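Local coordinates for regulatory Subunit of Protein Kinase A (cAMP-dependent) from Euglena gracilis (Euglena gracilis, PDB 6RSX) that binds cyclic AMP in two tandem cyclic nucleotide-binding domains and probably controls the activity of a protein kinase catalytic subunit in response, at residues C89-Q94 with A126-V131; I194-G199 with Q244-T249; E36-G41 with F81-S86; I208-M213 with V255-S260. All blocks are in the same frame, centred on the assembly; numbering follows the deposited sequence.

Contact 1 (C89-Q94 with A126-V131). With CMP (adenosine-3',5'-cyclic-monophosphate), chain B.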
loop_
_atom_site.group_PDB
_atom_site.type_symbol
_atom_site.label_atom_id
_atom_site.label_comp_id
_atom_site.label_asym_id
_atom_site.label_seq_id
_atom_site.Cartn_x
_atom_site.Cartn_y
_atom_site.Cartn_z
ATOM N N CYS A 89 5.656 11.918 12.133
ATOM C CA CYS A 89 5.755 11.106 13.345
ATOM C C CYS A 89 6.833 10.056 13.162
ATOM O O CYS A 89 7.005 9.524 12.056
ATOM C CB CYS A 89 4.413 10.363 13.686
ATOM S SG CYS A 89 3.070 11.449 14.165
ATOM N N ASN A 90 7.559 9.746 14.230
ATOM C CA ASN A 90 8.520 8.651 14.209
ATOM C C ASN A 90 7.882 7.393 14.776
ATOM O O ASN A 90 7.240 7.443 15.828
ATOM C CB ASN A 90 9.774 8.986 15.015
ATOM C CG ASN A 90 10.695 9.978 14.243
ATOM O OD1 ASN A 90 10.546 10.145 13.041
ATOM N ND2 ASN A 90 11.587 10.643 14.946
ATOM N N ILE A 91 8.105 6.281 14.091
ATOM C CA ILE A 91 7.742 4.950 14.572
ATOM C C ILE A 91 8.964 4.397 15.292
ATOM O O ILE A 91 10.042 4.255 14.691
ATOM C CB ILE A 91 7.338 4.026 13.414
ATOM C CG1 ILE A 91 6.210 4.633 12.583
ATOM C CG2 ILE A 91 7.004 2.623 13.951
ATOM C CD1 ILE A 91 4.933 5.033 13.388
ATOM N N LEU A 92 8.811 4.111 16.582
ATOM C CA LEU A 92 9.895 3.624 17.437
ATOM C C LEU A 92 9.507 2.268 18.014
ATOM O O LEU A 92 8.386 2.099 18.505
ATOM C CB LEU A 92 10.172 4.611 18.583
ATOM C CG LEU A 92 10.465 6.041 18.119
ATOM C CD1 LEU A 92 10.063 7.057 19.124
ATOM C CD2 LEU A 92 11.944 6.098 17.901
ATOM N N ILE A 93 10.418 1.301 17.965
ATOM C CA ILE A 93 10.109 -0.033 18.470
ATOM C C ILE A 93 11.222 -0.504 19.401
ATOM O O ILE A 93 12.397 -0.524 19.024
ATOM C CB ILE A 93 9.872 -1.042 17.336
ATOM C CG1 ILE A 93 8.713 -0.557 16.445
ATOM C CG2 ILE A 93 9.596 -2.474 17.930
ATOM C CD1 ILE A 93 8.493 -1.439 15.179
ATOM N N GLN A 94 10.839 -0.887 20.620
ATOM C CA GLN A 94 11.770 -1.501 21.562
ATOM C C GLN A 94 11.775 -3.004 21.363
ATOM O O GLN A 94 10.728 -3.608 21.087
ATOM C CB GLN A 94 11.305 -1.232 23.018
ATOM C CG GLN A 94 11.190 0.234 23.367
ATOM C CD GLN A 94 10.245 0.408 24.507
ATOM O OE1 GLN A 94 9.118 0.871 24.315
ATOM N NE2 GLN A 94 10.684 0.027 25.707
ATOM N N ALA A 126 4.358 -0.480 18.592
ATOM C CA ALA A 126 5.354 0.557 18.416
ATOM C C ALA A 126 4.876 1.774 19.176
ATOM O O ALA A 126 3.671 1.954 19.391
ATOM C CB ALA A 126 5.522 0.869 16.915
ATOM N N SER A 127 5.831 2.623 19.549
ATOM C CA SER A 127 5.505 3.976 19.951
ATOM C C SER A 127 5.433 4.871 18.712
ATOM O O SER A 127 6.167 4.663 17.730
ATOM C CB SER A 127 6.570 4.511 20.906
ATOM O OG SER A 127 6.652 3.716 22.120
ATOM N N VAL A 128 4.605 5.903 18.780
ATOM C CA VAL A 128 4.504 6.877 17.679
ATOM C C VAL A 128 4.682 8.261 18.278
ATOM O O VAL A 128 3.854 8.702 19.093
ATOM C CB VAL A 128 3.163 6.778 16.942
ATOM C CG1 VAL A 128 3.127 7.750 15.731
ATOM C CG2 VAL A 128 2.914 5.351 16.494
ATOM N N GLN A 129 5.764 8.947 17.890
ATOM C CA GLN A 129 6.133 10.212 18.520
ATOM C C GLN A 129 6.039 11.352 17.518
ATOM O O GLN A 129 6.585 11.243 16.415
ATOM C CB GLN A 129 7.558 10.128 19.073
ATOM C CG GLN A 129 7.987 11.403 19.751
ATOM C CD GLN A 129 9.332 11.252 20.452
ATOM O OE1 GLN A 129 10.166 10.471 20.026
ATOM N NE2 GLN A 129 9.523 11.976 21.554
ATOM N N ALA A 130 5.372 12.440 17.892
ATOM C CA ALA A 130 5.316 13.598 17.007
ATOM C C ALA A 130 6.723 14.164 16.850
ATOM O O ALA A 130 7.429 14.382 17.838
ATOM C CB ALA A 130 4.387 14.662 17.567
ATOM N N VAL A 131 7.123 14.433 15.608
ATOM C CA VAL A 131 8.416 15.075 15.362
ATOM C C VAL A 131 8.192 16.580 15.350
ATOM O O VAL A 131 8.813 17.318 16.114
ATOM C CB VAL A 131 9.031 14.587 14.051
ATOM C CG1 VAL A 131 10.330 15.386 13.717
ATOM C CG2 VAL A 131 9.345 13.120 14.128
HETATM P P CMP B . -0.533 -0.715 16.685
HETATM O O1P CMP B . -2.040 -0.640 17.102
HETATM O O2P CMP B . 0.352 -1.836 17.041
HETATM O "O5'" CMP B . 0.227 0.559 17.306
HETATM C "C5'" CMP B . 1.470 1.008 16.769
HETATM C "C4'" CMP B . 1.280 1.142 15.287
HETATM O "O4'" CMP B . 2.466 1.492 14.561
HETATM C "C3'" CMP B . 0.859 -0.140 14.617
HETATM O "O3'" CMP B . -0.446 -0.523 14.989
HETATM C "C2'" CMP B . 1.047 0.184 13.132
HETATM O "O2'" CMP B . -0.112 0.853 12.664
HETATM C "C1'" CMP B . 2.236 1.185 13.187
HETATM N N9 CMP B . 3.485 0.669 12.640
HETATM C C8 CMP B . 4.282 1.330 11.731
HETATM N N7 CMP B . 5.355 0.595 11.507
HETATM C C5 CMP B . 5.217 -0.528 12.227
HETATM C C6 CMP B . 6.059 -1.604 12.294
HETATM N N6 CMP B . 7.320 -1.874 11.645
HETATM N N1 CMP B . 5.766 -2.653 13.030
HETATM C C2 CMP B . 4.615 -2.613 13.769
HETATM N N3 CMP B . 3.745 -1.551 13.709
HETATM C C4 CMP B . 4.073 -0.494 12.934
HETATM O O HOH W 1 11.604 10.502 17.835
HETATM O O HOH W 2 8.687 2.037 21.868
#
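Two isoleucines on one face of this strand pair reach the purine of cyclic AMP, while on the other face a water spans Asn90 and Gln129. The pair, 89-93 against 127-130, runs antiparallel in the beta barrel of a cyclic nucleotide-binding domain. Asn90 with Gln129 and Leu92 with Ser127 are the hydrogen-bonded pairs; the straightest bond, Leu92 N to Ser127 O, is 2.9 Å long at 174°. Ile91 shows how torsions divide one side chain between two jobs. CG2 lies anti to the backbone N and meets the adenine N7 at 3.6 Å, whereas the bend at chi2 (-55°) swings CD1 back alongside Val128 CG2, 3.7 Å away. CG1 of Ile93, beside its backbone N, rests on Ala126 CB at 3.5 Å, and the extended chi2 (174°) carries CD1 on to N1 of the base at 3.7 Å. An alanine in place of Ile91 would probably loosen both the packing against the imidazole part of the purine and the grip on Val128. On the Asn90, Leu92, Ser127 and Gln129 face polar ends are busy elsewhere as well: Asn90 OD1 with Thr106, Gln129 NE2 with Gly68, Ser127 OG with Gln74. The spanning water accepts from Asn90 ND2 at 2.9 Å and donates to Gln129 OE1 at 2.6 Å.

Contact 2 (I194-G199 with Q244-T249). With CMP (adenosine-3',5'-cyclic-monophosphate), chain C.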
loop_
_atom_site.group_PDB
_atom_site.type_symbol
_atom_site.label_atom_id
_atom_site.label_comp_id
_atom_site.label_asym_id
_atom_site.label_seq_id
_atom_site.Cartn_x
_atom_site.Cartn_y
_atom_site.Cartn_z
ATOM N N ILE A 194 -4.514 -7.042 -23.474
ATOM C CA ILE A 194 -3.317 -6.233 -23.263
ATOM C C ILE A 194 -3.380 -5.628 -21.865
ATOM O O ILE A 194 -4.418 -5.091 -21.469
ATOM C CB ILE A 194 -3.221 -5.128 -24.321
ATOM C CG1 ILE A 194 -2.955 -5.733 -25.701
ATOM C CG2 ILE A 194 -2.155 -4.102 -23.953
ATOM C CD1 ILE A 194 -2.944 -4.683 -26.774
ATOM N N VAL A 195 -2.276 -5.700 -21.125
ATOM C CA VAL A 195 -2.209 -5.131 -19.770
ATOM C C VAL A 195 -1.569 -3.760 -19.784
ATOM O O VAL A 195 -2.170 -2.799 -19.309
ATOM C CB VAL A 195 -1.480 -6.081 -18.795
ATOM C CG1 VAL A 195 -1.513 -5.489 -17.322
ATOM C CG2 VAL A 195 -2.139 -7.471 -18.823
ATOM N N VAL A 196 -0.356 -3.649 -20.338
ATOM C CA VAL A 196 0.296 -2.372 -20.602
ATOM C C VAL A 196 0.746 -2.356 -22.064
ATOM O O VAL A 196 1.196 -3.375 -22.603
ATOM C CB VAL A 196 1.499 -2.095 -19.679
ATOM C CG1 VAL A 196 1.071 -2.180 -18.199
ATOM C CG2 VAL A 196 2.640 -3.052 -19.944
ATOM N N LYS A 197 0.642 -1.195 -22.683
ATOM C CA LYS A 197 0.845 -1.036 -24.120
ATOM C C LYS A 197 2.135 -0.268 -24.360
ATOM O O LYS A 197 2.332 0.811 -23.786
ATOM C CB LYS A 197 -0.347 -0.303 -24.750
ATOM C CG LYS A 197 -0.134 0.125 -26.200
ATOM C CD LYS A 197 0.104 -1.097 -27.083
ATOM C CE LYS A 197 0.485 -0.749 -28.522
ATOM N NZ LYS A 197 0.834 -2.011 -29.234
ATOM N N GLU A 198 3.013 -0.820 -25.207
ATOM C CA GLU A 198 4.233 -0.105 -25.548
ATOM C C GLU A 198 3.885 1.318 -25.962
ATOM O O GLU A 198 2.876 1.557 -26.630
ATOM C CB GLU A 198 5.012 -0.805 -26.684
ATOM C CG GLU A 198 6.351 -0.116 -27.012
ATOM C CD GLU A 198 7.169 -0.790 -28.128
ATOM O OE1 GLU A 198 6.707 -1.796 -28.702
ATOM O OE2 GLU A 198 8.290 -0.313 -28.427
ATOM N N GLY A 199 4.713 2.266 -25.539
ATOM C CA GLY A 199 4.518 3.650 -25.891
ATOM C C GLY A 199 3.571 4.417 -24.987
ATOM O O GLY A 199 3.642 5.649 -24.955
ATOM N N GLN A 244 8.666 7.183 -17.595
ATOM C CA GLN A 244 8.785 7.117 -19.040
ATOM C C GLN A 244 7.697 6.202 -19.584
ATOM O O GLN A 244 7.059 5.466 -18.816
ATOM C CB GLN A 244 10.170 6.606 -19.437
ATOM C CG GLN A 244 10.328 5.101 -19.246
ATOM C CD GLN A 244 11.776 4.643 -19.112
ATOM O OE1 GLN A 244 12.675 5.438 -18.814
ATOM N NE2 GLN A 244 12.002 3.349 -19.317
ATOM N N PRO A 245 7.463 6.198 -20.894
ATOM C CA PRO A 245 6.436 5.314 -21.455
ATOM C C PRO A 245 6.915 3.874 -21.398
ATOM O O PRO A 245 8.115 3.603 -21.314
ATOM C CB PRO A 245 6.287 5.809 -22.900
ATOM C CG PRO A 245 6.999 7.167 -22.905
ATOM C CD PRO A 245 8.093 7.032 -21.926
ATOM N N CYS A 246 5.952 2.949 -21.391
ATOM C CA CYS A 246 6.272 1.522 -21.378
ATOM C C CYS A 246 7.070 1.144 -22.621
ATOM O O CYS A 246 6.720 1.546 -23.733
ATOM C CB CYS A 246 4.991 0.701 -21.332
ATOM S SG CYS A 246 4.046 0.934 -19.774
ATOM N N VAL A 247 8.149 0.373 -22.430
ATOM C CA VAL A 247 9.007 0.002 -23.554
ATOM C C VAL A 247 8.508 -1.241 -24.267
ATOM O O VAL A 247 9.124 -1.678 -25.259
ATOM C CB VAL A 247 10.472 -0.195 -23.110
ATOM C CG1 VAL A 247 10.978 1.040 -22.380
ATOM C CG2 VAL A 247 10.633 -1.460 -22.240
ATOM N N ALA A 248 7.398 -1.808 -23.819
ATOM C CA ALA A 248 6.893 -3.046 -24.379
ATOM C C ALA A 248 5.414 -3.200 -24.067
ATOM O O ALA A 248 4.856 -2.553 -23.174
ATOM C CB ALA A 248 7.690 -4.251 -23.868
ATOM N N THR A 249 4.790 -4.088 -24.812
ATOM C CA THR A 249 3.409 -4.459 -24.594
ATOM C C THR A 249 3.377 -5.789 -23.855
ATOM O O THR A 249 4.113 -6.712 -24.201
ATOM C CB THR A 249 2.685 -4.540 -25.936
ATOM O OG1 THR A 249 2.775 -3.252 -26.552
ATOM C CG2 THR A 249 1.221 -4.918 -25.757
HETATM P P CMP C . 7.573 -1.209 -18.608
HETATM O O1P CMP C . 6.878 -0.209 -17.514
HETATM O O2P CMP C . 8.487 -0.577 -19.583
HETATM O "O5'" CMP C . 6.396 -1.845 -19.476
HETATM C "C5'" CMP C . 6.636 -3.062 -20.192
HETATM C "C4'" CMP C . 7.366 -4.005 -19.273
HETATM O "O4'" CMP C . 7.773 -5.254 -19.856
HETATM C "C3'" CMP C . 8.651 -3.510 -18.665
HETATM O "O3'" CMP C . 8.468 -2.387 -17.806
HETATM C "C2'" CMP C . 9.162 -4.767 -17.978
HETATM O "O2'" CMP C . 8.481 -4.914 -16.717
HETATM C "C1'" CMP C . 8.633 -5.872 -18.924
HETATM N N9 CMP C . 9.686 -6.632 -19.605
HETATM C C8 CMP C . 9.819 -7.962 -19.550
HETATM N N7 CMP C . 10.874 -8.291 -20.290
HETATM C C5 CMP C . 11.360 -7.155 -20.818
HETATM C C6 CMP C . 12.430 -6.953 -21.654
HETATM N N6 CMP C . 13.365 -7.880 -22.223
HETATM N N1 CMP C . 12.752 -5.733 -22.039
HETATM C C2 CMP C . 12.002 -4.683 -21.611
HETATM N N3 CMP C . 10.934 -4.876 -20.765
HETATM C C4 CMP C . 10.633 -6.123 -20.401
#
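The tight part of this contact lies where Thr249 and Cys246 meet the backbone of 196-199; the looser, exposed side holds Pro245 and Ile194. Segment 244-249 closes the phosphate-binding cassette of the second cyclic nucleotide-binding domain. Thr249 turns OG1 beside its backbone N (chi1 -59°), where it takes the N-H of Glu198 at 2.8 Å. One residue on, Gly199 N gives an almost straight bond to Cys246 O, also 2.8 Å. Close by, Cys246 CB sits 3.6 Å from Lys197 O and its SG 4.0 Å from Val196 CB. At the exposed end Pro245 CB touches Gly199 O without a bond, the Ile194 and Thr249 side chains cross obliquely with their CG2 atoms 3.9 Å apart, and aliphatic Lys197 carbons run alongside Thr249. Glu198 leans its extended chain over the Val247 carbonyl, with OE1 bonded to Thr218. On the ligand side, Val247 N donates to phosphate O2P (3.0 Å, 170°), while Cys246 SG stands 3.8 Å from O1P. A cysteine, presumably the neutral thiol, occupies the sequence position that Arg124 holds in the first domain, so phosphate charge is probably met by N-H and hydroxyl dipoles, among them Ser239, more than by a guanidinium.

Contact 3 (E36-G41 with F81-S86)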
loop_
_atom_site.group_PDB
_atom_site.type_symbol
_atom_site.label_atom_id
_atom_site.label_comp_id
_atom_site.label_asym_id
_atom_site.label_seq_id
_atom_site.Cartn_x
_atom_site.Cartn_y
_atom_site.Cartn_z
ATOM N N GLU A 36 -11.844 14.178 3.627
ATOM C CA GLU A 36 -11.551 13.604 2.320
ATOM C C GLU A 36 -10.161 13.997 1.842
ATOM O O GLU A 36 -9.437 13.166 1.284
ATOM C CB GLU A 36 -12.597 14.044 1.294
ATOM C CG GLU A 36 -13.978 13.491 1.522
ATOM C CD GLU A 36 -14.978 14.003 0.499
ATOM O OE1 GLU A 36 -14.562 14.704 -0.451
ATOM O OE2 GLU A 36 -16.182 13.707 0.648
ATOM N N LYS A 37 -9.772 15.258 2.053
ATOM C CA LYS A 37 -8.447 15.712 1.601
ATOM C C LYS A 37 -7.349 14.921 2.287
ATOM O O LYS A 37 -6.360 14.502 1.661
ATOM C CB LYS A 37 -8.276 17.200 1.907
ATOM C CG LYS A 37 -8.591 18.145 0.754
ATOM C CD LYS A 37 -8.998 19.529 1.281
ATOM C CE LYS A 37 -7.892 20.170 2.113
ATOM N NZ LYS A 37 -6.675 20.574 1.340
ATOM N N CYS A 38 -7.523 14.707 3.589
ATOM C CA CYS A 38 -6.568 13.948 4.374
ATOM C C CYS A 38 -6.542 12.478 3.942
ATOM O O CYS A 38 -5.466 11.899 3.777
ATOM C CB CYS A 38 -6.926 14.133 5.857
ATOM S SG CYS A 38 -5.962 13.176 7.008
ATOM N N LEU A 39 -7.709 11.865 3.710
ATOM C CA LEU A 39 -7.796 10.433 3.424
ATOM C C LEU A 39 -7.467 10.072 1.986
ATOM O O LEU A 39 -7.329 8.881 1.670
ATOM C CB LEU A 39 -9.194 9.908 3.753
ATOM C CG LEU A 39 -9.655 10.099 5.207
ATOM C CD1 LEU A 39 -10.949 9.364 5.403
ATOM C CD2 LEU A 39 -8.631 9.629 6.258
ATOM N N ARG A 40 -7.325 11.061 1.109
ATOM C CA ARG A 40 -6.996 10.762 -0.267
ATOM C C ARG A 40 -5.674 10.004 -0.281
ATOM O O ARG A 40 -4.717 10.353 0.430
ATOM C CB ARG A 40 -6.922 12.061 -1.079
ATOM C CG ARG A 40 -6.851 11.881 -2.594
ATOM C CD ARG A 40 -7.099 13.221 -3.269
ATOM N NE ARG A 40 -8.303 13.872 -2.738
ATOM C CZ ARG A 40 -8.764 15.063 -3.123
ATOM N NH1 ARG A 40 -8.127 15.756 -4.062
ATOM N NH2 ARG A 40 -9.870 15.561 -2.568
ATOM N N GLY A 41 -5.634 8.927 -1.032
ATOM C CA GLY A 41 -4.408 8.176 -1.147
ATOM C C GLY A 41 -4.133 7.195 -0.024
ATOM O O GLY A 41 -3.237 6.359 -0.169
ATOM N N PHE A 81 -7.599 4.515 16.070
ATOM C CA PHE A 81 -6.884 4.427 14.806
ATOM C C PHE A 81 -6.716 5.841 14.245
ATOM O O PHE A 81 -7.649 6.656 14.324
ATOM C CB PHE A 81 -7.677 3.527 13.853
ATOM C CG PHE A 81 -7.126 3.465 12.465
ATOM C CD1 PHE A 81 -5.957 2.795 12.204
ATOM C CD2 PHE A 81 -7.884 3.910 11.421
ATOM C CE1 PHE A 81 -5.448 2.682 10.864
ATOM C CE2 PHE A 81 -7.400 3.804 10.099
ATOM C CZ PHE A 81 -6.208 3.156 9.836
ATOM N N TYR A 82 -5.522 6.158 13.711
ATOM C CA TYR A 82 -5.191 7.538 13.372
ATOM C C TYR A 82 -4.777 7.675 11.911
ATOM O O TYR A 82 -4.143 6.774 11.345
ATOM C CB TYR A 82 -4.017 8.078 14.235
ATOM C CG TYR A 82 -4.337 8.123 15.724
ATOM C CD1 TYR A 82 -4.979 9.224 16.268
ATOM C CD2 TYR A 82 -3.922 7.094 16.581
ATOM C CE1 TYR A 82 -5.260 9.303 17.636
ATOM C CE2 TYR A 82 -4.201 7.150 17.945
ATOM C CZ TYR A 82 -4.853 8.264 18.467
ATOM O OH TYR A 82 -5.118 8.366 19.804
ATOM N N VAL A 83 -5.122 8.822 11.320
ATOM C CA VAL A 83 -4.508 9.262 10.046
ATOM C C VAL A 83 -3.880 10.632 10.262
ATOM O O VAL A 83 -4.500 11.536 10.817
ATOM C CB VAL A 83 -5.538 9.313 8.891
ATOM C CG1 VAL A 83 -4.850 9.652 7.525
ATOM C CG2 VAL A 83 -6.316 8.001 8.765
ATOM N N ILE A 84 -2.652 10.822 9.762
ATOM C CA ILE A 84 -1.978 12.100 9.924
ATOM C C ILE A 84 -2.569 13.114 8.942
ATOM O O ILE A 84 -2.660 12.848 7.737
ATOM C CB ILE A 84 -0.466 11.943 9.680
ATOM C CG1 ILE A 84 0.152 11.020 10.759
ATOM C CG2 ILE A 84 0.171 13.328 9.721
ATOM C CD1 ILE A 84 1.678 10.729 10.548
ATOM N N GLU A 85 -2.924 14.292 9.449
ATOM C CA GLU A 85 -3.313 15.411 8.607
ATOM C C GLU A 85 -2.121 16.338 8.345
ATOM O O GLU A 85 -1.851 16.684 7.187
ATOM C CB GLU A 85 -4.458 16.196 9.262
ATOM C CG GLU A 85 -4.961 17.344 8.350
ATOM C CD GLU A 85 -6.184 18.029 8.993
ATOM O OE1 GLU A 85 -6.152 18.285 10.222
ATOM O OE2 GLU A 85 -7.194 18.219 8.283
ATOM N N SER A 86 -1.379 16.701 9.400
ATOM C CA SER A 86 -0.207 17.587 9.305
ATOM C C SER A 86 0.908 17.045 10.177
ATOM O O SER A 86 0.657 16.431 11.223
ATOM C CB SER A 86 -0.474 18.992 9.853
ATOM O OG SER A 86 -1.730 19.490 9.507
#
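Cys38 holds SG anti to its backbone N (chi1 175°), which sends the sulfur straight from the helix end toward the strand, and Val83 answers with CG1 anti to its own N (chi1 -175°). The two tips meet at 3.7 Å between Cys38 SG and Val83 CG1. Leu39 works from one residue further along: with CG beside the backbone N (chi1 -59°), it brings CD2 up to both branches of the valine, 3.8 Å from Val83 CG2 and 4.0 Å from CG1, the two side chains crossing at about a right angle. The sulfur has polar company too, for Cys38 SG lies 3.4 Å from Ile84 O, and it touches the flank of Glu85, whose CB is 4.1 Å away. No hydrogen bond joins the two segments; the join is van der Waals packing of a thiol, a leucine and a valine in a buried spot. Glu85 begins a classic beta bulge where the chain turns a corner, and its carboxylate looks back to the same helix through a salt bridge to Arg34, with Trp137 NE1 as a further donor. The last turn of helix 29-39 thus packs against strand 80-84 of the first cyclic nucleotide-binding domain, with Trp137 of strand 134-140 beside Cys38, and Phe45 of helix 43-46 and Val56 of helix 50-59 packed on Leu39.

Contact 4 (I208-M213 with V255-S260)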
loop_
_atom_site.group_PDB
_atom_site.type_symbol
_atom_site.label_atom_id
_atom_site.label_comp_id
_atom_site.label_asym_id
_atom_site.label_seq_id
_atom_site.Cartn_x
_atom_site.Cartn_y
_atom_site.Cartn_z
ATOM N N ILE A 208 2.297 -11.409 -11.304
ATOM C CA ILE A 208 1.465 -12.511 -11.764
ATOM C C ILE A 208 1.294 -13.533 -10.646
ATOM O O ILE A 208 2.286 -14.007 -10.075
ATOM C CB ILE A 208 2.092 -13.168 -13.000
ATOM C CG1 ILE A 208 2.296 -12.089 -14.069
ATOM C CG2 ILE A 208 1.211 -14.329 -13.455
ATOM C CD1 ILE A 208 3.246 -12.516 -15.186
ATOM N N ILE A 209 0.043 -13.873 -10.345
ATOM C CA ILE A 209 -0.248 -14.973 -9.429
ATOM C C ILE A 209 -0.279 -16.284 -10.211
ATOM O O ILE A 209 0.434 -17.232 -9.884
ATOM C CB ILE A 209 -1.570 -14.758 -8.678
ATOM C CG1 ILE A 209 -1.491 -13.464 -7.860
ATOM C CG2 ILE A 209 -1.838 -15.949 -7.775
ATOM C CD1 ILE A 209 -2.839 -13.013 -7.330
ATOM N N ASP A 210 -1.117 -16.356 -11.237
ATOM C CA ASP A 210 -1.150 -17.519 -12.109
ATOM C C ASP A 210 -1.380 -17.042 -13.535
ATOM O O ASP A 210 -1.863 -15.932 -13.771
ATOM C CB ASP A 210 -2.231 -18.538 -11.681
ATOM C CG ASP A 210 -3.612 -17.926 -11.534
ATOM O OD1 ASP A 210 -4.300 -17.753 -12.558
ATOM O OD2 ASP A 210 -4.030 -17.645 -10.385
ATOM N N GLY A 211 -1.006 -17.875 -14.488
ATOM C CA GLY A 211 -1.152 -17.514 -15.876
ATOM C C GLY A 211 0.176 -17.230 -16.556
ATOM O O GLY A 211 1.248 -17.665 -16.128
ATOM N N LYS A 212 0.095 -16.454 -17.627
ATOM C CA LYS A 212 1.230 -16.309 -18.538
ATOM C C LYS A 212 1.038 -15.012 -19.306
ATOM O O LYS A 212 -0.088 -14.695 -19.699
ATOM C CB LYS A 212 1.316 -17.508 -19.498
ATOM C CG LYS A 212 2.447 -17.420 -20.538
ATOM C CD LYS A 212 2.209 -18.381 -21.699
ATOM C CE LYS A 212 3.248 -19.481 -21.718
ATOM N NZ LYS A 212 3.222 -20.231 -20.434
ATOM N N MET A 213 2.118 -14.249 -19.470
ATOM C CA MET A 213 2.110 -13.028 -20.277
ATOM C C MET A 213 3.153 -13.095 -21.389
ATOM O O MET A 213 4.292 -13.506 -21.165
ATOM C CB MET A 213 2.423 -11.776 -19.453
ATOM C CG MET A 213 1.453 -11.486 -18.298
ATOM S SD MET A 213 -0.084 -10.813 -18.895
ATOM C CE MET A 213 -1.025 -10.893 -17.345
ATOM N N VAL A 255 -6.031 -17.094 -19.638
ATOM C CA VAL A 255 -6.496 -16.334 -18.484
ATOM C C VAL A 255 -5.361 -16.207 -17.476
ATOM O O VAL A 255 -4.648 -17.178 -17.187
ATOM C CB VAL A 255 -7.727 -17.002 -17.858
ATOM C CG1 VAL A 255 -8.093 -16.312 -16.545
ATOM C CG2 VAL A 255 -8.882 -16.949 -18.842
ATOM N N SER A 256 -5.181 -15.002 -16.950
ATOM C CA SER A 256 -4.143 -14.734 -15.971
ATOM C C SER A 256 -4.753 -13.982 -14.803
ATOM O O SER A 256 -5.650 -13.152 -14.986
ATOM C CB SER A 256 -3.006 -13.905 -16.566
ATOM O OG SER A 256 -2.332 -14.668 -17.539
ATOM N N HIS A 257 -4.243 -14.265 -13.606
ATOM C CA HIS A 257 -4.638 -13.542 -12.401
ATOM C C HIS A 257 -3.434 -12.831 -11.823
ATOM O O HIS A 257 -2.377 -13.444 -11.612
ATOM C CB HIS A 257 -5.248 -14.471 -11.364
ATOM C CG HIS A 257 -6.471 -15.151 -11.856
ATOM N ND1 HIS A 257 -6.438 -16.401 -12.429
ATOM C CD2 HIS A 257 -7.762 -14.746 -11.892
ATOM C CE1 HIS A 257 -7.663 -16.745 -12.785
ATOM N NE2 HIS A 257 -8.485 -15.761 -12.464
ATOM N N CYS A 258 -3.587 -11.536 -11.603
ATOM C CA CYS A 258 -2.508 -10.695 -11.138
ATOM C C CYS A 258 -2.962 -9.922 -9.912
ATOM O O CYS A 258 -4.140 -9.925 -9.531
ATOM C CB CYS A 258 -2.063 -9.716 -12.223
ATOM S SG CYS A 258 -1.327 -10.561 -13.664
ATOM N N VAL A 259 -2.008 -9.267 -9.283
ATOM C CA VAL A 259 -2.322 -8.161 -8.389
ATOM C C VAL A 259 -1.485 -6.981 -8.846
ATOM O O VAL A 259 -0.388 -7.142 -9.410
ATOM C CB VAL A 259 -2.062 -8.481 -6.894
ATOM C CG1 VAL A 259 -3.182 -9.345 -6.330
ATOM C CG2 VAL A 259 -0.721 -9.173 -6.745
ATOM N N SER A 260 -2.009 -5.785 -8.609
ATOM C CA SER A 260 -1.360 -4.580 -9.097
ATOM C C SER A 260 -1.197 -3.535 -8.002
ATOM O O SER A 260 -1.902 -3.526 -6.987
ATOM C CB SER A 260 -2.141 -3.972 -10.263
ATOM O OG SER A 260 -3.398 -3.519 -9.834
HETATM O O HOH W 3 -4.426 -18.811 -14.902
#
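Backbone bonds first: a classic beta bulge places Ile209 and Asp210 both opposite His257, whose carbonyl O takes two N-H groups, Ile209 N at 2.8 Å and Asp210 N at 3.2 Å. His257 N returns a bond to Asp210 O. Among side-chain bonds, His257 ND1 donates to the syn lone pair of Asp210 OD1 at only 2.5 Å and 172°. Asp210 CG sits in the crowded position between backbone N and carbonyl carbon (chi1 53°), turning the carboxylate to the ring edge. A water donates to OD1 and Val255 O. Ser256 OG receives Lys212 N and also bonds Ser252. In the apolar packing, Met213 CE touches Cys258 SG at 3.7 Å, and the Ile209 and Val259 side chains cross at about a right angle. An alanine at Asp210, lacking the carboxylate that ND1 and the water both use, would probably leave the imidazole less fixed in rotation. So short a bond suggests a strong, possibly charge-assisted pair, the carboxylate probably raising the histidine's basicity.

Contact 1 and the strand of contact 3 lie in the first domain, contacts 2 and 4 in the second; contact 3 joins helix 29-39 to that first domain. Strands 80-84 and 89-93 follow one another in different sheets and meet through Ile84 CD1 and Cys89 SG, 3.9 Å apart. Contacts 2 and 4 cross along the chain; Val195 CG2 and Met213 CE join them, also at 3.9 Å. Contact 3 is buried, without a hydrogen bond between its segments, whereas the other three are partly buried and bonded through backbone and polar groups. Contacts 1 and 2 touch a nucleotide, chiefly by the base in contact 1 and, in contact 2, with a hydrogen bond to the phosphate; contact 4 puts its strongest polar pair at a bulge.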